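Local coordinates for protein exoribonuclease II, mitochondrial (Candida glabrata, PDB 6F3H) that probably degrades RNA from the 3' end as the nuclease component of the mitochondrial degradosome, here carrying an active-site substitution and a bound magnesium ion, at residues A67-T72 with T133-T138; T333-G338 with S816-D821; V514-V519 with Q711-L716. The protein carries 1 engineered substitution. All coordinates share one frame; numbering follows the deposited sequence.

Contact 1 of 3, residues A67-T72 with T133-T138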
ATOM      1  N   ALA A  67       5.145 -13.598  25.028  1.00 65.99           N
ATOM      2  CA  ALA A  67       4.857 -14.617  26.014  1.00 62.01           C
ATOM      3  C   ALA A  67       3.424 -15.099  25.833  1.00 68.08           C
ATOM      4  O   ALA A  67       2.508 -14.288  25.663  1.00 67.24           O
ATOM      5  CB  ALA A  67       5.073 -14.060  27.414  1.00 55.89           C
ATOM      6  N   LYS A  68       3.235 -16.419  25.845  1.00 73.23           N
ATOM      7  CA  LYS A  68       1.895 -16.987  25.827  1.00 75.81           C
ATOM      8  C   LYS A  68       1.280 -17.076  27.222  1.00 81.64           C
ATOM      9  O   LYS A  68       1.918 -16.846  28.257  1.00 85.73           O
ATOM     10  CB  LYS A  68       1.825 -18.380  25.197  1.00 73.43           C
ATOM     11  CG  LYS A  68       2.244 -18.569  23.754  1.00 70.79           C
ATOM     12  CD  LYS A  68       1.479 -19.787  23.220  1.00 70.10           C
ATOM     13  CE  LYS A  68       2.250 -20.603  22.194  1.00 72.37           C
ATOM     14  NZ  LYS A  68       1.291 -21.192  21.203  1.00 71.33           N
ATOM     15  N   LYS A  69       0.002 -17.449  27.214  1.00 80.32           N
ATOM     16  CA  LYS A  69      -0.747 -17.666  28.441  1.00 80.35           C
ATOM     17  C   LYS A  69      -0.019 -18.631  29.369  1.00 85.37           C
ATOM     18  O   LYS A  69       0.003 -18.437  30.589  1.00 82.04           O
ATOM     19  CB  LYS A  69      -2.105 -18.234  28.049  1.00 75.81           C
ATOM     20  CG  LYS A  69      -3.249 -17.930  28.933  1.00 74.90           C
ATOM     21  CD  LYS A  69      -4.564 -18.088  28.131  1.00 77.23           C
ATOM     22  CE  LYS A  69      -4.674 -19.442  27.400  1.00 75.77           C
ATOM     23  NZ  LYS A  69      -6.014 -19.734  26.767  1.00 72.85           N
ATOM     24  N   ASP A  70       0.630 -19.652  28.792  1.00 89.27           N
ATOM     25  CA  ASP A  70       1.360 -20.698  29.501  1.00 82.23           C
ATOM     26  C   ASP A  70       2.706 -20.247  30.046  1.00 86.06           C
ATOM     27  O   ASP A  70       3.374 -21.034  30.719  1.00 85.22           O
ATOM     28  CB  ASP A  70       1.590 -21.889  28.564  1.00 70.75           C
ATOM     29  N   GLY A  71       3.143 -19.030  29.762  1.00 88.83           N
ATOM     30  CA  GLY A  71       4.462 -18.626  30.173  1.00 89.85           C
ATOM     31  C   GLY A  71       5.518 -19.048  29.183  1.00 91.21           C
ATOM     32  O   GLY A  71       6.688 -18.663  29.335  1.00 88.18           O
ATOM     33  N   THR A  72       5.130 -19.835  28.178  1.00 92.68           N
ATOM     34  CA  THR A  72       6.029 -20.182  27.094  1.00 95.62           C
ATOM     35  C   THR A  72       6.196 -18.956  26.197  1.00 97.33           C
ATOM     36  O   THR A  72       5.214 -18.289  25.857  1.00 99.36           O
ATOM     37  CB  THR A  72       5.462 -21.386  26.316  1.00 94.73           C
ATOM     38  OG1 THR A  72       6.160 -21.564  25.075  1.00 95.75           O
ATOM     39  CG2 THR A  72       3.980 -21.210  26.031  1.00 91.83           C
ATOM     40  N   THR A 133      -3.564 -12.048  32.841  1.00 58.26           N
ATOM     41  CA  THR A 133      -4.074 -11.074  31.885  1.00 57.68           C
ATOM     42  C   THR A 133      -4.507 -11.730  30.586  1.00 60.18           C
ATOM     43  O   THR A 133      -5.656 -11.574  30.151  1.00 62.45           O
ATOM     44  CB  THR A 133      -3.001 -10.064  31.601  1.00 58.78           C
ATOM     45  OG1 THR A 133      -2.416  -9.684  32.846  1.00 64.39           O
ATOM     46  CG2 THR A 133      -3.625  -8.914  30.946  1.00 62.51           C
ATOM     47  N   LEU A 134      -3.577 -12.438  29.934  1.00 59.39           N
ATOM     48  CA  LEU A 134      -3.892 -13.057  28.653  1.00 53.53           C
ATOM     49  C   LEU A 134      -5.063 -13.993  28.804  1.00 50.53           C
ATOM     50  O   LEU A 134      -5.956 -14.024  27.954  1.00 54.20           O
ATOM     51  CB  LEU A 134      -2.670 -13.774  28.082  1.00 50.16           C
ATOM     52  CG  LEU A 134      -1.486 -12.809  27.955  1.00 54.20           C
ATOM     53  CD1 LEU A 134      -0.136 -13.476  27.753  1.00 58.52           C
ATOM     54  CD2 LEU A 134      -1.803 -11.971  26.758  1.00 51.37           C
ATOM     55  N   ALA A 135      -5.107 -14.721  29.913  1.00 50.22           N
ATOM     56  CA  ALA A 135      -6.219 -15.631  30.127  1.00 51.99           C
ATOM     57  C   ALA A 135      -7.542 -14.878  30.219  1.00 57.57           C
ATOM     58  O   ALA A 135      -8.530 -15.271  29.582  1.00 57.08           O
ATOM     59  CB  ALA A 135      -5.975 -16.451  31.389  1.00 49.12           C
ATOM     60  N   THR A 136      -7.567 -13.766  30.964  1.00 56.93           N
ATOM     61  CA  THR A 136      -8.817 -13.043  31.167  1.00 54.93           C
ATOM     62  C   THR A 136      -9.352 -12.543  29.840  1.00 55.48           C
ATOM     63  O   THR A 136     -10.516 -12.769  29.493  1.00 54.36           O
ATOM     64  CB  THR A 136      -8.602 -11.890  32.146  1.00 59.37           C
ATOM     65  OG1 THR A 136      -7.745 -12.327  33.204  1.00 61.68           O
ATOM     66  CG2 THR A 136      -9.909 -11.430  32.728  1.00 55.76           C
ATOM     67  N   PHE A 137      -8.483 -11.915  29.058  1.00 53.83           N
ATOM     68  CA  PHE A 137      -8.889 -11.396  27.767  1.00 54.64           C
ATOM     69  C   PHE A 137      -9.406 -12.493  26.865  1.00 60.25           C
ATOM     70  O   PHE A 137     -10.395 -12.297  26.151  1.00 67.39           O
ATOM     71  CB  PHE A 137      -7.706 -10.723  27.129  1.00 58.18           C
ATOM     72  CG  PHE A 137      -7.548  -9.324  27.544  1.00 74.54           C
ATOM     73  CD1 PHE A 137      -8.518  -8.394  27.241  1.00 81.87           C
ATOM     74  CD2 PHE A 137      -6.476  -8.939  28.321  1.00 82.72           C
ATOM     75  CE1 PHE A 137      -8.376  -7.069  27.639  1.00 82.01           C
ATOM     76  CE2 PHE A 137      -6.337  -7.623  28.730  1.00 82.21           C
ATOM     77  CZ  PHE A 137      -7.288  -6.690  28.390  1.00 78.11           C
ATOM     78  N   THR A 138      -8.743 -13.650  26.865  1.00 59.05           N
ATOM     79  CA  THR A 138      -9.243 -14.759  26.062  1.00 57.90           C
ATOM     80  C   THR A 138     -10.618 -15.210  26.536  1.00 56.59           C
ATOM     81  O   THR A 138     -11.521 -15.428  25.721  1.00 58.78           O
ATOM     82  CB  THR A 138      -8.261 -15.926  26.064  1.00 57.52           C
ATOM     83  OG1 THR A 138      -6.912 -15.432  26.036  1.00 62.08           O
ATOM     84  CG2 THR A 138      -8.485 -16.767  24.830  1.00 57.37           C
TER
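A hairpin of the N-terminal five-stranded antiparallel sheet, whose 4-3-2-1-5 strand order is consistent with an SH3-like fold, leans its tip against the long helix 123-159. The touching is done mainly by two side chains, one from each partner, that pass each other at the closest backbone approach, where the CA atoms of K69 and L134 are 5.6 Å apart. L134 reaches from the helix toward the hairpin and lays its CD1 methyl on the backbone: L134 CD1 is 3.5 Å from A67 O and extends over the K68-K69 peptide. In return, K69 lies along the helix by its aliphatic part. Its first two torsions are extended (chi1 -150°, chi2 158°) and bring K69 CD to 3.6 Å from A135 CA; the bend at chi3 (52°) turns only CE and the end of the chain. The A135 methyl meets the same methylene, K69 CD to A135 CB being 3.9 Å. Each of the two side chains thus packs largely on the other segment's backbone, with the A135 methyl as an added side-chain partner.

The tip that presents K69 is a type I turn from K68 to G71, continued by a G1 bulge. Two backbone bonds close it: G71 N donates to K68 O at 2.9 Å, and K68 N to T72 O at 2.7 Å. G71 has the positive phi (85°) that this turn requires at the bulge. Further out, L134 also packs on M51 and L49, and A67 is bonded to M51 through the backbone, so the leucine bridges the hairpin and its neighbouring strand 50-54. On the helix, T138 is turned inward: L134 O accepts from both T138 N and T138 OG1, the hydroxyl standing above the carbonyl plane at 2.6 Å.

Contact 2 of 3, residues T333-G338 with S816-D821; sequences TRSLCG and SIHPLD
The N-terminus of helix 334-343 is capped by T333, and its first amides are also bound by the carboxylate of D821, almost five hundred residues away. As the N-cap, T333 accepts through OG1 from L336 N at 3.2 Å. D821 takes the preceding amides with both carboxylate oxygens. D821 OD2 uses its syn lone pair for R334 N, at 2.5 Å. D821 OD1 accepts from S335 N at 2.7 Å along a fairly straight path (N-H...O 160°), met from above the carboxylate plane. D821 OD1 also takes S335 OG, at 2.7 Å and nearly along its C-O axis, so two donors of one residue grip one oxygen. Helix-end amides around this carboxylate would be expected to stabilise its negative form.

The aspartate comes from the turn joining strands 808-818 and 823-827 of the C-terminal five-stranded sheet, probably the S1 (OB-fold) domain of RNase II-like enzymes. D821 N to H818 O, 3.1 Å, shapes this turn, and S335 OG also receives a weak bond from L820 N in it.

The CG2 methyl of T333 lies over one face of the H818 imidazole, offset toward its rim, while S335 CB sits at the ring edge. L820 packs along the helix, L820 CD1 being 4.2 Å from G338 CA. L820 O lies over one face of the R334 guanidinium, toward its rim, without a hydrogen bond, while R334 NE donates to A303 O in helix 293-303.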
ATOM      1  N   THR A 333      -0.152 -25.500  -5.816  1.00 51.84           N
ATOM      2  CA  THR A 333       0.308 -24.121  -5.743  1.00 43.47           C
ATOM      3  C   THR A 333      -0.429 -23.324  -6.796  1.00 44.23           C
ATOM      4  O   THR A 333      -0.835 -23.856  -7.824  1.00 53.75           O
ATOM      5  CB  THR A 333       1.827 -24.013  -5.991  1.00 42.69           C
ATOM      6  OG1 THR A 333       2.132 -24.328  -7.359  1.00 47.43           O
ATOM      7  CG2 THR A 333       2.591 -24.967  -5.126  1.00 40.84           C
ATOM      8  N   ARG A 334      -0.544 -22.025  -6.563  1.00 40.30           N
ATOM      9  CA  ARG A 334      -1.239 -21.190  -7.529  1.00 40.25           C
ATOM     10  C   ARG A 334      -0.613 -21.329  -8.900  1.00 40.42           C
ATOM     11  O   ARG A 334      -1.326 -21.412  -9.900  1.00 49.77           O
ATOM     12  CB  ARG A 334      -1.178 -19.740  -7.091  1.00 47.33           C
ATOM     13  CG  ARG A 334      -1.341 -19.545  -5.602  1.00 46.99           C
ATOM     14  CD  ARG A 334      -2.519 -18.693  -5.280  1.00 49.10           C
ATOM     15  NE  ARG A 334      -2.323 -17.350  -5.777  1.00 56.08           N
ATOM     16  CZ  ARG A 334      -1.798 -16.370  -5.058  1.00 61.72           C
ATOM     17  NH1 ARG A 334      -1.423 -16.617  -3.805  1.00 57.37           N
ATOM     18  NH2 ARG A 334      -1.640 -15.157  -5.598  1.00 63.14           N
ATOM     19  N   SER A 335       0.723 -21.347  -8.959  1.00 40.55           N
ATOM     20  CA  SER A 335       1.431 -21.565 -10.219  1.00 43.83           C
ATOM     21  C   SER A 335       0.915 -22.791 -10.915  1.00 44.43           C
ATOM     22  O   SER A 335       0.813 -22.835 -12.147  1.00 46.19           O
ATOM     23  CB  SER A 335       2.921 -21.715  -9.984  1.00 40.91           C
ATOM     24  OG  SER A 335       3.447 -20.482  -9.582  1.00 56.02           O
ATOM     25  N   LEU A 336       0.605 -23.805 -10.131  1.00 42.03           N
ATOM     26  CA  LEU A 336       0.183 -25.054 -10.715  1.00 43.36           C
ATOM     27  C   LEU A 336      -1.238 -24.927 -11.236  1.00 43.14           C
ATOM     28  O   LEU A 336      -1.543 -25.396 -12.333  1.00 41.50           O
ATOM     29  CB  LEU A 336       0.319 -26.143  -9.662  1.00 46.90           C
ATOM     30  CG  LEU A 336       0.599 -27.522 -10.220  1.00 49.42           C
ATOM     31  CD1 LEU A 336       2.036 -27.535 -10.622  1.00 49.38           C
ATOM     32  CD2 LEU A 336       0.317 -28.533  -9.148  1.00 48.08           C
ATOM     33  N   CYS A 337      -2.093 -24.204 -10.514  1.00 40.72           N
ATOM     34  CA  CYS A 337      -3.407 -23.893 -11.056  1.00 40.70           C
ATOM     35  C   CYS A 337      -3.296 -23.016 -12.280  1.00 51.38           C
ATOM     36  O   CYS A 337      -4.091 -23.142 -13.215  1.00 52.91           O
ATOM     37  CB  CYS A 337      -4.261 -23.196 -10.015  1.00 45.55           C
ATOM     38  SG  CYS A 337      -4.701 -24.240  -8.666  1.00 51.31           S
ATOM     39  N   GLY A 338      -2.308 -22.121 -12.289  1.00 53.08           N
ATOM     40  CA  GLY A 338      -2.087 -21.290 -13.457  1.00 46.04           C
ATOM     41  C   GLY A 338      -1.684 -22.109 -14.661  1.00 45.50           C
ATOM     42  O   GLY A 338      -2.286 -21.985 -15.727  1.00 45.21           O
ATOM     43  N   SER A 816      13.350 -24.730  -6.837  1.00 78.98           N
ATOM     44  CA  SER A 816      12.005 -24.601  -7.378  1.00 75.07           C
ATOM     45  C   SER A 816      11.651 -23.133  -7.554  1.00 62.91           C
ATOM     46  O   SER A 816      12.189 -22.257  -6.882  1.00 59.68           O
ATOM     47  CB  SER A 816      10.966 -25.275  -6.478  1.00 82.18           C
ATOM     48  OG  SER A 816      10.546 -24.391  -5.452  1.00 85.08           O
ATOM     49  N   ILE A 817      10.725 -22.878  -8.470  1.00 58.28           N
ATOM     50  CA  ILE A 817      10.231 -21.539  -8.741  1.00 55.86           C
ATOM     51  C   ILE A 817       8.731 -21.580  -8.953  1.00 59.41           C
ATOM     52  O   ILE A 817       8.261 -22.212  -9.905  1.00 66.26           O
ATOM     53  CB  ILE A 817      10.869 -20.948  -9.991  1.00 60.25           C
ATOM     54  CG1 ILE A 817      12.372 -20.836  -9.824  1.00 65.02           C
ATOM     55  CG2 ILE A 817      10.210 -19.629 -10.302  1.00 61.03           C
ATOM     56  CD1 ILE A 817      13.035 -20.340 -11.089  1.00 67.15           C
ATOM     57  N   HIS A 818       7.982 -20.864  -8.122  1.00 54.14           N
ATOM     58  CA  HIS A 818       6.541 -20.747  -8.331  1.00 56.22           C
ATOM     59  C   HIS A 818       6.130 -19.292  -8.380  1.00 54.18           C
ATOM     60  O   HIS A 818       5.826 -18.685  -7.337  1.00 54.46           O
ATOM     61  CB  HIS A 818       5.761 -21.489  -7.268  1.00 62.78           C
ATOM     62  CG  HIS A 818       6.116 -22.928  -7.187  1.00 66.97           C
ATOM     63  ND1 HIS A 818       6.978 -23.427  -6.238  1.00 68.68           N
ATOM     64  CD2 HIS A 818       5.712 -23.982  -7.932  1.00 68.19           C
ATOM     65  CE1 HIS A 818       7.098 -24.731  -6.406  1.00 69.77           C
ATOM     66  NE2 HIS A 818       6.334 -25.093  -7.422  1.00 70.21           N
ATOM     67  N   PRO A 819       6.030 -18.742  -9.588  1.00 53.20           N
ATOM     68  CA  PRO A 819       5.819 -17.294  -9.742  1.00 50.32           C
ATOM     69  C   PRO A 819       4.500 -16.792  -9.182  1.00 53.54           C
ATOM     70  O   PRO A 819       4.493 -15.823  -8.415  1.00 55.98           O
ATOM     71  CB  PRO A 819       5.911 -17.107 -11.259  1.00 49.97           C
ATOM     72  CG  PRO A 819       6.619 -18.336 -11.752  1.00 49.52           C
ATOM     73  CD  PRO A 819       6.160 -19.428 -10.880  1.00 52.38           C
ATOM     74  N   LEU A 820       3.374 -17.403  -9.558  1.00 52.97           N
ATOM     75  CA  LEU A 820       2.089 -16.934  -9.053  1.00 44.85           C
ATOM     76  C   LEU A 820       2.011 -17.014  -7.540  1.00 44.22           C
ATOM     77  O   LEU A 820       1.157 -16.358  -6.932  1.00 41.41           O
ATOM     78  CB  LEU A 820       0.961 -17.751  -9.652  1.00 44.82           C
ATOM     79  CG  LEU A 820       0.391 -17.042 -10.856  1.00 48.71           C
ATOM     80  CD1 LEU A 820      -0.648 -17.908 -11.494  1.00 47.64           C
ATOM     81  CD2 LEU A 820      -0.184 -15.722 -10.419  1.00 56.67           C
ATOM     82  N   ASP A 821       2.899 -17.798  -6.927  1.00 46.12           N
ATOM     83  CA  ASP A 821       2.905 -17.980  -5.494  1.00 52.32           C
ATOM     84  C   ASP A 821       3.962 -17.140  -4.800  1.00 59.17           C
ATOM     85  O   ASP A 821       3.849 -16.902  -3.590  1.00 63.23           O
ATOM     86  CB  ASP A 821       3.165 -19.452  -5.164  1.00 57.41           C
ATOM     87  CG  ASP A 821       2.255 -20.404  -5.917  1.00 70.49           C
ATOM     88  OD1 ASP A 821       2.567 -20.755  -7.072  1.00 77.59           O
ATOM     89  OD2 ASP A 821       1.285 -20.890  -5.307  1.00 73.70           O
TER

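Contact 3 of 3, residues V514-V519 with Q711-L716; sequences VRLGIV and QLHRFL
Strand 514-519 and helix 711-716 cross nearly at right angles (100° between their N-to-C directions), their axes 9.7 Å apart at closest approach. Because the backbones stay well separated, L516 and H713 being nearest at 8.3 Å between CA atoms, side chains alone fill the gap. V514 and L516, two apart on the strand and so on the same side of it, both point at the helix, which answers with L712 and L716 one turn apart. The focus is the CD1 methyl of L716, wedged between the two strand residues: V514 CG1 is 3.9 Å from it and L516 CD2 is 4.1 Å from it. V514 reaches this spot with CG1 anti to the backbone N (chi1 -172°), crossing L716 at about a right angle, and its CG1 also comes to 4.4 Å from L712 CD1.

Both elements belong to the RNB catalytic domain, where strand 505-519 runs in a mixed sheet next to strand 488-499 and helix 703-716 lies against it. Helix 603-625 completes this apolar layer: its F622 touches both V514 and L712.

At the other flank the H713 imidazole receives L516 CD2 over one face, 4.1 Å above the ring plane and shifted toward the rim. The methyl thus approaches from above while H713 NE2 is hydrogen-bonded to D430 OD1, a bond that restrains the ring's rotation and gives its buried nitrogen a polar partner.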
ATOM      1  N   VAL A 514       0.016  30.687  -0.836  1.00 40.31           N
ATOM      2  CA  VAL A 514      -0.765  29.726  -1.597  1.00 40.27           C
ATOM      3  C   VAL A 514      -1.781  30.512  -2.405  1.00 52.52           C
ATOM      4  O   VAL A 514      -2.478  31.369  -1.849  1.00 57.15           O
ATOM      5  CB  VAL A 514      -1.463  28.699  -0.680  1.00 54.87           C
ATOM      6  CG1 VAL A 514      -2.122  27.578  -1.497  1.00 55.50           C
ATOM      7  CG2 VAL A 514      -0.514  28.104   0.344  1.00 49.47           C
ATOM      8  N   ARG A 515      -1.854  30.237  -3.712  1.00 50.85           N
ATOM      9  CA  ARG A 515      -2.760  30.932  -4.619  1.00 51.23           C
ATOM     10  C   ARG A 515      -3.297  29.987  -5.671  1.00 55.68           C
ATOM     11  O   ARG A 515      -2.613  29.049  -6.084  1.00 62.87           O
ATOM     12  CB  ARG A 515      -2.108  32.057  -5.408  1.00 50.74           C
ATOM     13  CG  ARG A 515      -1.778  33.278  -4.660  1.00 56.26           C
ATOM     14  CD  ARG A 515      -0.993  34.208  -5.573  1.00 62.34           C
ATOM     15  NE  ARG A 515       0.433  34.085  -5.329  1.00 64.73           N
ATOM     16  CZ  ARG A 515       1.373  34.527  -6.147  1.00 68.99           C
ATOM     17  NH1 ARG A 515       1.048  35.128  -7.277  1.00 66.76           N
ATOM     18  NH2 ARG A 515       2.643  34.367  -5.824  1.00 75.77           N
ATOM     19  N   LEU A 516      -4.510  30.275  -6.137  1.00 54.50           N
ATOM     20  CA  LEU A 516      -5.066  29.608  -7.307  1.00 55.89           C
ATOM     21  C   LEU A 516      -4.535  30.330  -8.525  1.00 56.25           C
ATOM     22  O   LEU A 516      -4.789  31.523  -8.676  1.00 63.83           O
ATOM     23  CB  LEU A 516      -6.593  29.654  -7.303  1.00 60.84           C
ATOM     24  CG  LEU A 516      -7.392  29.053  -6.129  1.00 66.81           C
ATOM     25  CD1 LEU A 516      -8.896  29.127  -6.406  1.00 69.49           C
ATOM     26  CD2 LEU A 516      -6.982  27.623  -5.750  1.00 63.73           C
ATOM     27  N   GLY A 517      -3.793  29.634  -9.380  1.00 53.99           N
ATOM     28  CA  GLY A 517      -3.125  30.334 -10.460  1.00 56.81           C
ATOM     29  C   GLY A 517      -3.498  29.945 -11.878  1.00 59.16           C
ATOM     30  O   GLY A 517      -4.467  29.211 -12.096  1.00 61.28           O
ATOM     31  N   ILE A 518      -2.751  30.475 -12.854  1.00 54.17           N
ATOM     32  CA  ILE A 518      -2.851  30.092 -14.255  1.00 50.11           C
ATOM     33  C   ILE A 518      -1.444  30.150 -14.814  1.00 52.08           C
ATOM     34  O   ILE A 518      -0.633  30.995 -14.427  1.00 56.29           O
ATOM     35  CB  ILE A 518      -3.779  30.993 -15.105  1.00 50.89           C
ATOM     36  CG1 ILE A 518      -5.186  31.036 -14.547  1.00 55.32           C
ATOM     37  CG2 ILE A 518      -3.860  30.527 -16.560  1.00 50.09           C
ATOM     38  CD1 ILE A 518      -6.026  32.116 -15.173  1.00 59.65           C
ATOM     39  N   VAL A 519      -1.158  29.240 -15.732  1.00 47.65           N
ATOM     40  CA  VAL A 519       0.146  29.147 -16.359  1.00 50.56           C
ATOM     41  C   VAL A 519      -0.107  28.675 -17.776  1.00 52.64           C
ATOM     42  O   VAL A 519      -1.149  28.093 -18.073  1.00 51.56           O
ATOM     43  CB  VAL A 519       1.056  28.152 -15.611  1.00 50.23           C
ATOM     44  CG1 VAL A 519       1.310  28.596 -14.183  1.00 43.89           C
ATOM     45  CG2 VAL A 519       0.417  26.800 -15.621  1.00 49.39           C
ATOM     46  N   GLN A 711      -9.742  21.166   0.935  1.00 44.84           N
ATOM     47  CA  GLN A 711      -9.675  22.027   2.098  1.00 46.42           C
ATOM     48  C   GLN A 711      -9.090  23.371   1.723  1.00 52.65           C
ATOM     49  O   GLN A 711      -9.510  24.405   2.256  1.00 58.07           O
ATOM     50  CB  GLN A 711      -8.839  21.361   3.190  1.00 49.23           C
ATOM     51  CG  GLN A 711      -9.461  20.090   3.751  1.00 46.34           C
ATOM     52  CD  GLN A 711     -10.734  20.353   4.542  1.00 48.11           C
ATOM     53  OE1 GLN A 711     -10.705  20.383   5.767  1.00 48.22           O
ATOM     54  NE2 GLN A 711     -11.851  20.580   3.840  1.00 38.01           N
ATOM     55  N   LEU A 712      -8.156  23.378   0.777  1.00 52.62           N
ATOM     56  CA  LEU A 712      -7.559  24.633   0.365  1.00 51.68           C
ATOM     57  C   LEU A 712      -8.558  25.486  -0.395  1.00 54.10           C
ATOM     58  O   LEU A 712      -8.770  26.651  -0.050  1.00 58.71           O
ATOM     59  CB  LEU A 712      -6.311  24.364  -0.465  1.00 45.39           C
ATOM     60  CG  LEU A 712      -5.164  23.948   0.447  1.00 43.27           C
ATOM     61  CD1 LEU A 712      -3.890  23.698  -0.314  1.00 39.10           C
ATOM     62  CD2 LEU A 712      -4.952  25.010   1.479  1.00 38.81           C
ATOM     63  N   HIS A 713      -9.240  24.904  -1.378  1.00 48.22           N
ATOM     64  CA  HIS A 713     -10.254  25.662  -2.092  1.00 49.56           C
ATOM     65  C   HIS A 713     -11.204  26.343  -1.131  1.00 56.91           C
ATOM     66  O   HIS A 713     -11.493  27.534  -1.260  1.00 61.15           O
ATOM     67  CB  HIS A 713     -11.042  24.748  -3.000  1.00 57.26           C
ATOM     68  CG  HIS A 713     -10.385  24.523  -4.306  1.00 66.20           C
ATOM     69  ND1 HIS A 713     -10.980  24.863  -5.501  1.00 68.79           N
ATOM     70  CD2 HIS A 713      -9.179  23.998  -4.615  1.00 68.42           C
ATOM     71  CE1 HIS A 713     -10.169  24.552  -6.494  1.00 67.89           C
ATOM     72  NE2 HIS A 713      -9.070  24.026  -5.984  1.00 69.16           N
ATOM     73  N   ARG A 714     -11.678  25.609  -0.135  1.00 60.19           N
ATOM     74  CA  ARG A 714     -12.611  26.207   0.803  1.00 63.75           C
ATOM     75  C   ARG A 714     -11.960  27.351   1.543  1.00 61.82           C
ATOM     76  O   ARG A 714     -12.507  28.452   1.623  1.00 66.04           O
ATOM     77  CB  ARG A 714     -13.101  25.152   1.790  1.00 70.09           C
ATOM     78  CG  ARG A 714     -13.961  24.121   1.142  1.00 75.06           C
ATOM     79  CD  ARG A 714     -15.077  24.836   0.419  1.00 80.72           C
ATOM     80  NE  ARG A 714     -16.162  23.931   0.101  1.00 85.46           N
ATOM     81  CZ  ARG A 714     -17.063  23.538   0.991  1.00 86.84           C
ATOM     82  NH1 ARG A 714     -18.033  22.712   0.637  1.00 88.57           N
ATOM     83  NH2 ARG A 714     -16.986  23.968   2.242  1.00 85.78           N
ATOM     84  N   PHE A 715     -10.752  27.123   2.022  1.00 60.26           N
ATOM     85  CA  PHE A 715     -10.092  28.090   2.881  1.00 59.61           C
ATOM     86  C   PHE A 715      -9.730  29.352   2.128  1.00 59.87           C
ATOM     87  O   PHE A 715      -9.971  30.471   2.597  1.00 65.32           O
ATOM     88  CB  PHE A 715      -8.844  27.461   3.446  1.00 61.83           C
ATOM     89  CG  PHE A 715      -8.053  28.378   4.270  1.00 67.10           C
ATOM     90  CD1 PHE A 715      -8.490  28.746   5.527  1.00 73.06           C
ATOM     91  CD2 PHE A 715      -6.863  28.873   3.797  1.00 68.54           C
ATOM     92  CE1 PHE A 715      -7.742  29.592   6.308  1.00 77.12           C
ATOM     93  CE2 PHE A 715      -6.112  29.712   4.567  1.00 73.80           C
ATOM     94  CZ  PHE A 715      -6.545  30.075   5.826  1.00 77.14           C
ATOM     95  N   LEU A 716      -9.101  29.188   0.979  1.00 56.64           N
ATOM     96  CA  LEU A 716      -8.658  30.345   0.232  1.00 62.75           C
ATOM     97  C   LEU A 716      -9.831  31.227  -0.178  1.00 71.81           C
ATOM     98  O   LEU A 716      -9.693  32.453  -0.212  1.00 76.00           O
ATOM     99  CB  LEU A 716      -7.864  29.884  -0.981  1.00 60.79           C
ATOM    100  CG  LEU A 716      -6.650  29.014  -0.633  1.00 54.88           C
ATOM    101  CD1 LEU A 716      -5.867  28.674  -1.902  1.00 53.41           C
ATOM    102  CD2 LEU A 716      -5.748  29.623   0.445  1.00 45.80           C
TER

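In the fold
The three contacts are separate, with no touching between them: the centres of contacts 1 and 2 lie about 38 Å apart, those of contacts 1 and 3 about 55 Å, and those of contacts 2 and 3 about 50 Å. Contact 3 lies across the chain's centre from the other two and, in sequence, is nested within the long loop that contact 2 closes. All three are away from the magnesium site of D401 and D410, although D410 begins strand 410-416 of the sheet that also includes strand 505-519. Measured from nearest atoms, the bound nucleic acid is about 21 Å from contact 1, 16 Å from contact 2 and 14 Å from contact 3.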